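Local coordinates for protein methylmalonate-semialdehyde dehydrogenase (Oceanimonas doudoroffii, PDB 4ZZ7) that oxidises methylmalonate semialdehyde with NAD as electron acceptor, probably passing the acyl group to coenzyme A, at residues 160-170 with 465-475; 274-282 with 323-331. All coordinates share one frame; numbering follows the deposited sequence.

Contact 1 (160-170 with 465-475); sequences WMFPMAIVCGN and AYGPDAVRFYT
Y474 lays one face of its ring on A165, whose CB stands over the ring centre 3.6 Å from the centroid, almost on the ring normal, in a CH-pi contact. M164 meets the same ring at its edge, near the ring plane, through CG. With CG anti to the backbone N, M164 reaches across to the helix 467-473, and its bent end brings SD to 3.5 Å from V471 CG2, while CG also touches A470 CB. The phenol of Y474 crosses M161 at a slant, its OH near M161 CB, and is hydrogen-bonded to S224 OG. At the C-terminal end, beyond the Schellman turn at G169, N170 ND2 bridges two carbonyls: Y474 O at 2.9 Å, in the carbonyl plane on a lone pair and nearly straight (176°), and A165 O, which also accepts N170 N. At the other end Y466 CE2 lies over a face of the W160 ring, the planes inclined at 49°; Y466 OH is hydrogen-bonded to P446 O and also to a water, which W160 NE1 reaches only weakly. Replacing W160 by an alanine would probably take from the Y466 ring and A465 CB the indole they pack on and open a gap beside the bound NAD. Helix 156-167 links parallel strands 144-148 and 171-175 as a beta-alpha-beta crossover of the NAD-binding Rossmann-type domain, and the axes of 160-167 and 467-473 cross at -53°.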
loop_
_atom_site.group_PDB
_atom_site.type_symbol
_atom_site.label_atom_id
_atom_site.label_comp_id
_atom_site.label_asym_id
_atom_site.label_seq_id
_atom_site.Cartn_x
_atom_site.Cartn_y
_atom_site.Cartn_z
ATOM N N TRP A 160 -0.255 0.363 23.400
ATOM C CA TRP A 160 0.315 1.018 22.241
ATOM C C TRP A 160 1.543 0.301 21.729
ATOM O O TRP A 160 1.802 0.289 20.529
ATOM C CB TRP A 160 0.698 2.463 22.577
ATOM C CG TRP A 160 -0.466 3.397 22.688
ATOM C CD1 TRP A 160 -1.794 3.080 22.658
ATOM C CD2 TRP A 160 -0.400 4.813 22.834
ATOM N NE1 TRP A 160 -2.560 4.219 22.767
ATOM C CE2 TRP A 160 -1.726 5.295 22.881
ATOM C CE3 TRP A 160 0.651 5.723 22.925
ATOM C CZ2 TRP A 160 -2.020 6.631 23.009
ATOM C CZ3 TRP A 160 0.358 7.041 23.045
ATOM C CH2 TRP A 160 -0.968 7.495 23.091
ATOM N N MET A 161 2.306 -0.284 22.641
ATOM C CA MET A 161 3.668 -0.697 22.346
ATOM C C MET A 161 3.846 -2.195 22.152
ATOM O O MET A 161 4.213 -2.647 21.063
ATOM C CB MET A 161 4.586 -0.214 23.474
ATOM C CG MET A 161 4.602 1.297 23.656
ATOM S SD MET A 161 5.696 1.792 25.001
ATOM C CE MET A 161 5.230 3.515 25.216
ATOM N N PHE A 162 3.600 -2.960 23.209
ATOM C CA PHE A 162 3.987 -4.371 23.204
ATOM C C PHE A 162 3.137 -5.352 22.400
ATOM O O PHE A 162 3.669 -6.334 21.905
ATOM C CB PHE A 162 4.240 -4.894 24.619
ATOM C CG PHE A 162 3.021 -5.097 25.462
ATOM C CD1 PHE A 162 2.279 -6.260 25.363
ATOM C CD2 PHE A 162 2.679 -4.171 26.425
ATOM C CE1 PHE A 162 1.195 -6.480 26.193
ATOM C CE2 PHE A 162 1.594 -4.373 27.244
ATOM C CZ PHE A 162 0.852 -5.535 27.138
ATOM N N PRO A 163 1.823 -5.112 22.267
ATOM C CA PRO A 163 1.116 -5.966 21.318
ATOM C C PRO A 163 1.806 -5.936 19.956
ATOM O O PRO A 163 2.218 -6.971 19.465
ATOM C CB PRO A 163 -0.286 -5.353 21.270
ATOM C CG PRO A 163 -0.453 -4.775 22.620
ATOM C CD PRO A 163 0.898 -4.205 22.963
ATOM N N MET A 164 1.994 -4.745 19.404
ATOM C CA MET A 164 2.499 -4.623 18.033
ATOM C C MET A 164 3.961 -5.044 17.969
ATOM O O MET A 164 4.372 -5.701 17.012
ATOM C CB MET A 164 2.342 -3.194 17.484
ATOM C CG MET A 164 2.882 -3.003 16.059
ATOM S SD MET A 164 2.084 -4.038 14.816
ATOM C CE MET A 164 0.511 -3.204 14.728
ATOM N N ALA A 165 4.741 -4.673 18.980
ATOM C CA ALA A 165 6.151 -5.011 19.000
ATOM C C ALA A 165 6.332 -6.525 19.018
ATOM O O ALA A 165 7.155 -7.070 18.269
ATOM C CB ALA A 165 6.823 -4.368 20.195
ATOM N N ILE A 166 5.543 -7.199 19.853
ATOM C CA ILE A 166 5.668 -8.646 20.029
ATOM C C ILE A 166 5.243 -9.356 18.749
ATOM O O ILE A 166 5.967 -10.179 18.205
ATOM C CB ILE A 166 4.856 -9.146 21.232
ATOM C CG1 ILE A 166 5.584 -8.758 22.523
ATOM C CG2 ILE A 166 4.679 -10.651 21.189
ATOM C CD1 ILE A 166 4.743 -8.844 23.776
ATOM N N VAL A 167 4.080 -9.001 18.240
ATOM C CA VAL A 167 3.561 -9.651 17.051
ATOM C C VAL A 167 4.500 -9.426 15.860
ATOM O O VAL A 167 4.548 -10.260 14.959
ATOM C CB VAL A 167 2.118 -9.186 16.756
ATOM C CG1 VAL A 167 2.082 -7.963 15.830
ATOM C CG2 VAL A 167 1.314 -10.321 16.175
ATOM N N CYS A 168 5.244 -8.312 15.862
ATOM C CA CYS A 168 6.310 -8.074 14.872
ATOM C C CYS A 168 7.640 -8.930 14.997
ATOM O O CYS A 168 8.622 -8.724 14.231
ATOM C CB CYS A 168 6.643 -6.593 14.861
ATOM S SG CYS A 168 5.350 -5.626 14.071
ATOM N N GLY A 169 7.667 -9.870 15.952
ATOM C CA GLY A 169 8.780 -10.787 16.129
ATOM C C GLY A 169 9.776 -10.387 17.200
ATOM O O GLY A 169 10.827 -11.007 17.290
ATOM N N ASN A 170 9.467 -9.376 18.018
ATOM C CA ASN A 170 10.390 -8.920 19.069
ATOM C C ASN A 170 10.095 -9.520 20.448
ATOM O O ASN A 170 9.040 -10.103 20.695
ATOM C CB ASN A 170 10.309 -7.405 19.216
ATOM C CG ASN A 170 10.652 -6.675 17.951
ATOM O OD1 ASN A 170 11.784 -6.743 17.484
ATOM N ND2 ASN A 170 9.685 -5.948 17.394
ATOM N N ALA A 465 3.375 6.767 17.310
ATOM C CA ALA A 465 2.932 5.687 18.189
ATOM C C ALA A 465 1.811 4.883 17.567
ATOM O O ALA A 465 0.949 5.433 16.863
ATOM C CB ALA A 465 2.494 6.218 19.548
ATOM N N TYR A 466 1.902 3.568 17.839
ATOM C CA TYR A 466 0.968 2.499 17.453
ATOM C C TYR A 466 0.655 2.524 15.981
ATOM O O TYR A 466 1.307 3.224 15.250
ATOM C CB TYR A 466 -0.259 2.414 18.410
ATOM C CG TYR A 466 -1.303 3.527 18.478
ATOM C CD1 TYR A 466 -2.366 3.538 17.607
ATOM C CD2 TYR A 466 -1.306 4.459 19.503
ATOM C CE1 TYR A 466 -3.373 4.491 17.703
ATOM C CE2 TYR A 466 -2.309 5.404 19.608
ATOM C CZ TYR A 466 -3.346 5.421 18.696
ATOM O OH TYR A 466 -4.356 6.359 18.759
ATOM N N GLY A 467 -0.289 1.723 15.522
ATOM C CA GLY A 467 -0.739 1.807 14.128
ATOM C C GLY A 467 0.303 1.355 13.135
ATOM O O GLY A 467 1.152 0.540 13.493
ATOM N N PRO A 468 0.262 1.902 11.889
ATOM C CA PRO A 468 1.246 1.517 10.862
ATOM C C PRO A 468 2.700 1.895 11.164
ATOM O O PRO A 468 3.630 1.125 10.863
ATOM C CB PRO A 468 0.786 2.289 9.638
ATOM C CG PRO A 468 -0.667 2.532 9.884
ATOM C CD PRO A 468 -0.696 2.881 11.331
ATOM N N ASP A 469 2.898 3.064 11.750
ATOM C CA ASP A 469 4.230 3.501 12.085
ATOM C C ASP A 469 4.898 2.593 13.076
ATOM O O ASP A 469 6.111 2.427 13.011
ATOM C CB ASP A 469 4.195 4.917 12.602
ATOM C CG ASP A 469 3.965 5.913 11.492
ATOM O OD1 ASP A 469 3.607 5.518 10.374
ATOM O OD2 ASP A 469 4.165 7.116 11.695
ATOM N N ALA A 470 4.124 1.987 13.974
ATOM C CA ALA A 470 4.703 1.063 14.949
ATOM C C ALA A 470 5.216 -0.196 14.271
ATOM O O ALA A 470 6.191 -0.798 14.692
ATOM C CB ALA A 470 3.694 0.719 16.013
ATOM N N VAL A 471 4.575 -0.574 13.189
ATOM C CA VAL A 471 5.066 -1.690 12.396
ATOM C C VAL A 471 6.468 -1.368 11.889
ATOM O O VAL A 471 7.369 -2.194 11.953
ATOM C CB VAL A 471 4.135 -2.022 11.213
ATOM C CG1 VAL A 471 4.754 -3.128 10.379
ATOM C CG2 VAL A 471 2.760 -2.463 11.714
ATOM N N ARG A 472 6.635 -0.139 11.421
ATOM C CA ARG A 472 7.921 0.342 10.913
ATOM C C ARG A 472 8.958 0.664 11.984
ATOM O O ARG A 472 10.181 0.563 11.733
ATOM C CB ARG A 472 7.711 1.551 10.007
ATOM C CG ARG A 472 6.947 1.182 8.757
ATOM C CD ARG A 472 7.701 0.208 7.853
ATOM N NE ARG A 472 8.678 0.940 7.045
ATOM C CZ ARG A 472 9.993 1.018 7.283
ATOM N NH1 ARG A 472 10.585 0.385 8.324
ATOM N NH2 ARG A 472 10.744 1.737 6.459
ATOM N N PHE A 473 8.480 1.060 13.160
ATOM C CA PHE A 473 9.380 1.344 14.261
ATOM C C PHE A 473 9.867 0.077 14.904
ATOM O O PHE A 473 11.028 0.014 15.303
ATOM C CB PHE A 473 8.736 2.210 15.320
ATOM C CG PHE A 473 9.682 2.570 16.426
ATOM C CD1 PHE A 473 10.645 3.552 16.236
ATOM C CD2 PHE A 473 9.639 1.905 17.638
ATOM C CE1 PHE A 473 11.523 3.884 17.245
ATOM C CE2 PHE A 473 10.525 2.222 18.653
ATOM C CZ PHE A 473 11.464 3.211 18.456
ATOM N N TYR A 474 8.979 -0.917 15.007
ATOM C CA TYR A 474 9.326 -2.198 15.618
ATOM C C TYR A 474 9.936 -3.191 14.638
ATOM O O TYR A 474 10.138 -4.345 14.991
ATOM C CB TYR A 474 8.117 -2.808 16.350
ATOM C CG TYR A 474 7.636 -1.966 17.499
ATOM C CD1 TYR A 474 8.525 -1.405 18.376
ATOM C CD2 TYR A 474 6.283 -1.753 17.724
ATOM C CE1 TYR A 474 8.093 -0.630 19.426
ATOM C CE2 TYR A 474 5.845 -0.986 18.777
ATOM C CZ TYR A 474 6.770 -0.425 19.623
ATOM O OH TYR A 474 6.426 0.362 20.692
ATOM N N THR A 475 10.244 -2.761 13.424
ATOM C CA THR A 475 11.021 -3.617 12.518
ATOM C C THR A 475 12.165 -2.886 11.842
ATOM O O THR A 475 12.242 -1.647 11.897
ATOM C CB THR A 475 10.151 -4.195 11.394
ATOM O OG1 THR A 475 9.694 -3.125 10.555
ATOM C CG2 THR A 475 8.987 -5.011 11.978
HETATM O O HOH W 1 -5.049 5.783 21.213
#

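Contact 2 (274-282 with 323-331); sequences AAFGSSGER and FGPVITRQH
S279 OG donates to G324 O at 2.8 Å, the shortest polar bond between the two segments. The hydroxyl comes from above the carbonyl plane, 62° out of it, so it does not use a lone pair. Its side chain has OG anti to the carbonyl carbon, which also brings the oxygen near CB of F323. The F323 ring turns back toward F276, where CE1 lies 3.6 Å from F276 CB and CD1 faces F276 O. The F276 ring itself leads away from F323, to M304 and M308 of helix 296-308 and L391 of strand 390-396.

E281 makes the second polar link. Its chain runs extended beyond CG to place OE2 2.9 Å from I327 N, on the syn side of the carboxylate and 21° out of its plane; the bond is clearly bent (N-H...O 134°). V326 CG2 packs against the same carboxylate at 3.5 Å from OE2, the two side chains crossing at about a right angle. H331 CD2 also lies beside OE2, but NE2 of that ring is hydrogen-bonded to F387 O. T328 N-caps the helix that carries H331, its OG1 accepting from H331 N at 3.0 Å. The turns that follow F276, with an inverse gamma turn centred on E281, thus meet the extended approach to helix 329-344. The 274-282 segment leads directly into C283 at the NAD site, in the part of the aldehyde dehydrogenase fold that probably carries the family's cysteine signature.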
loop_
_atom_site.group_PDB
_atom_site.type_symbol
_atom_site.label_atom_id
_atom_site.label_comp_id
_atom_site.label_asym_id
_atom_site.label_seq_id
_atom_site.Cartn_x
_atom_site.Cartn_y
_atom_site.Cartn_z
ATOM N N ALA A 274 -13.853 16.356 27.128
ATOM C CA ALA A 274 -12.498 16.607 26.650
ATOM C C ALA A 274 -11.609 17.414 27.620
ATOM O O ALA A 274 -10.388 17.205 27.688
ATOM C CB ALA A 274 -12.569 17.287 25.307
ATOM N N ALA A 275 -12.212 18.349 28.344
ATOM C CA ALA A 275 -11.487 19.164 29.305
ATOM C C ALA A 275 -11.323 18.457 30.644
ATOM O O ALA A 275 -10.231 18.386 31.168
ATOM C CB ALA A 275 -12.198 20.491 29.484
ATOM N N PHE A 276 -12.420 17.927 31.175
ATOM C CA PHE A 276 -12.485 17.406 32.563
ATOM C C PHE A 276 -12.508 15.882 32.693
ATOM O O PHE A 276 -12.390 15.343 33.809
ATOM C CB PHE A 276 -13.715 17.989 33.252
ATOM C CG PHE A 276 -13.848 19.447 33.044
ATOM C CD1 PHE A 276 -12.896 20.302 33.573
ATOM C CD2 PHE A 276 -14.878 19.973 32.282
ATOM C CE1 PHE A 276 -12.988 21.671 33.379
ATOM C CE2 PHE A 276 -14.972 21.345 32.069
ATOM C CZ PHE A 276 -14.026 22.197 32.618
ATOM N N GLY A 277 -12.662 15.192 31.566
ATOM C CA GLY A 277 -12.561 13.739 31.545
ATOM C C GLY A 277 -11.214 13.308 32.062
ATOM O O GLY A 277 -10.227 14.045 31.953
ATOM N N SER A 278 -11.187 12.128 32.667
ATOM C CA SER A 278 -9.994 11.625 33.353
ATOM C C SER A 278 -9.285 12.749 34.138
ATOM O O SER A 278 -8.047 12.812 34.177
ATOM C CB SER A 278 -9.039 10.911 32.364
ATOM O OG SER A 278 -9.648 9.769 31.768
ATOM N N SER A 279 -10.094 13.621 34.751
ATOM C CA SER A 279 -9.633 14.730 35.594
ATOM C C SER A 279 -8.619 15.626 34.880
ATOM O O SER A 279 -7.700 16.151 35.511
ATOM C CB SER A 279 -9.042 14.195 36.899
ATOM O OG SER A 279 -9.827 13.126 37.410
ATOM N N GLY A 280 -8.792 15.786 33.560
ATOM C CA GLY A 280 -7.848 16.511 32.701
ATOM C C GLY A 280 -6.438 15.933 32.534
ATOM O O GLY A 280 -5.590 16.557 31.898
ATOM N N GLU A 281 -6.186 14.741 33.078
ATOM C CA GLU A 281 -4.844 14.143 33.147
ATOM C C GLU A 281 -4.654 13.271 31.934
ATOM O O GLU A 281 -4.620 12.050 32.026
ATOM C CB GLU A 281 -4.703 13.269 34.400
ATOM C CG GLU A 281 -4.711 13.967 35.756
ATOM C CD GLU A 281 -4.599 12.963 36.891
ATOM O OE1 GLU A 281 -5.373 11.993 36.883
ATOM O OE2 GLU A 281 -3.728 13.121 37.779
ATOM N N ARG A 282 -4.555 13.928 30.793
ATOM C CA ARG A 282 -4.670 13.292 29.487
ATOM C C ARG A 282 -3.855 14.171 28.534
ATOM O O ARG A 282 -3.962 15.403 28.544
ATOM C CB ARG A 282 -6.172 13.175 29.069
ATOM C CG ARG A 282 -6.505 12.210 27.919
ATOM C CD ARG A 282 -7.860 11.493 28.032
ATOM N NE ARG A 282 -9.017 12.368 27.865
ATOM C CZ ARG A 282 -10.282 12.079 28.218
ATOM N NH1 ARG A 282 -10.613 10.914 28.783
ATOM N NH2 ARG A 282 -11.242 12.987 28.022
ATOM N N PHE A 323 -15.521 12.433 37.113
ATOM C CA PHE A 323 -14.103 12.142 37.182
ATOM C C PHE A 323 -13.587 11.953 38.592
ATOM O O PHE A 323 -14.265 12.268 39.553
ATOM C CB PHE A 323 -13.286 13.175 36.388
ATOM C CG PHE A 323 -13.547 14.598 36.757
ATOM C CD1 PHE A 323 -14.504 15.339 36.087
ATOM C CD2 PHE A 323 -12.812 15.207 37.751
ATOM C CE1 PHE A 323 -14.730 16.661 36.423
ATOM C CE2 PHE A 323 -13.028 16.527 38.077
ATOM C CZ PHE A 323 -13.983 17.255 37.415
ATOM N N GLY A 324 -12.379 11.407 38.687
ATOM C CA GLY A 324 -11.772 11.037 39.961
ATOM C C GLY A 324 -10.749 12.021 40.488
ATOM O O GLY A 324 -10.702 13.179 40.080
ATOM N N PRO A 325 -9.911 11.563 41.407
ATOM C CA PRO A 325 -8.915 12.454 41.915
ATOM C C PRO A 325 -7.750 12.582 40.972
ATOM O O PRO A 325 -7.604 11.850 39.994
ATOM C CB PRO A 325 -8.459 11.776 43.206
ATOM C CG PRO A 325 -8.651 10.307 42.956
ATOM C CD PRO A 325 -9.752 10.190 41.926
ATOM N N VAL A 326 -6.907 13.528 41.302
ATOM C CA VAL A 326 -5.640 13.664 40.663
ATOM C C VAL A 326 -4.693 12.607 41.251
ATOM O O VAL A 326 -4.971 11.999 42.272
ATOM C CB VAL A 326 -5.193 15.126 40.785
ATOM C CG1 VAL A 326 -3.861 15.268 41.526
ATOM C CG2 VAL A 326 -5.249 15.790 39.404
ATOM N N ILE A 327 -3.595 12.373 40.562
ATOM C CA ILE A 327 -2.745 11.202 40.824
ATOM C C ILE A 327 -2.003 11.217 42.173
ATOM O O ILE A 327 -1.908 10.171 42.827
ATOM C CB ILE A 327 -1.779 10.942 39.618
ATOM C CG1 ILE A 327 -1.016 9.624 39.763
ATOM C CG2 ILE A 327 -0.782 12.080 39.446
ATOM C CD1 ILE A 327 -1.873 8.393 39.629
ATOM N N THR A 328 -1.477 12.382 42.562
ATOM C CA THR A 328 -0.703 12.540 43.811
ATOM C C THR A 328 -0.997 13.867 44.479
ATOM O O THR A 328 -1.499 14.790 43.843
ATOM C CB THR A 328 0.839 12.471 43.584
ATOM O OG1 THR A 328 1.283 13.567 42.773
ATOM C CG2 THR A 328 1.265 11.151 42.930
ATOM N N ARG A 329 -0.647 13.958 45.760
ATOM C CA ARG A 329 -0.759 15.209 46.528
ATOM C C ARG A 329 0.129 16.288 45.925
ATOM O O ARG A 329 -0.287 17.446 45.856
ATOM C CB ARG A 329 -0.384 14.976 48.000
ATOM C CG ARG A 329 -0.264 16.243 48.858
ATOM C CD ARG A 329 -1.019 16.099 50.174
ATOM N NE ARG A 329 -2.470 16.276 49.970
ATOM C CZ ARG A 329 -3.444 15.721 50.701
ATOM N NH1 ARG A 329 -3.168 14.914 51.726
ATOM N NH2 ARG A 329 -4.720 15.971 50.390
ATOM N N GLN A 330 1.342 15.893 45.516
ATOM C CA GLN A 330 2.287 16.781 44.839
ATOM C C GLN A 330 1.671 17.364 43.555
ATOM O O GLN A 330 1.794 18.567 43.283
ATOM C CB GLN A 330 3.587 16.035 44.526
ATOM C CG GLN A 330 4.681 16.927 43.956
ATOM C CD GLN A 330 5.929 16.158 43.579
ATOM O OE1 GLN A 330 5.890 14.940 43.403
ATOM N NE2 GLN A 330 7.046 16.865 43.445
ATOM N N HIS A 331 0.999 16.507 42.786
ATOM C CA HIS A 331 0.346 16.929 41.545
ATOM C C HIS A 331 -0.884 17.779 41.807
ATOM O O HIS A 331 -1.200 18.668 41.016
ATOM C CB HIS A 331 -0.031 15.738 40.662
ATOM C CG HIS A 331 -0.484 16.144 39.295
ATOM N ND1 HIS A 331 0.330 16.837 38.425
ATOM C CD2 HIS A 331 -1.673 16.000 38.663
ATOM C CE1 HIS A 331 -0.337 17.091 37.312
ATOM N NE2 HIS A 331 -1.556 16.594 37.432
#

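Both contacts are buried, yet they share no helix or strand and lie on opposite sides of the chain's centre, about 29 Å apart between centres and about 9 Å at their nearest atoms. Contact 1 joins two helices largely through aromatic and apolar side chains and buries 572 Å². Contact 2 joins mainly loops, buries 341 Å², and relies more on side-chain oxygens meeting backbone groups. Each lies near the NAD site: the first touches the dinucleotide through one side chain, the second comes near it through I327, which lies beside the NAD-binding residues F151 and R179. Helix 467-473 also reaches a second subunit, with D469 and R472 in salt bridges to it, whereas no other chain touches contact 2.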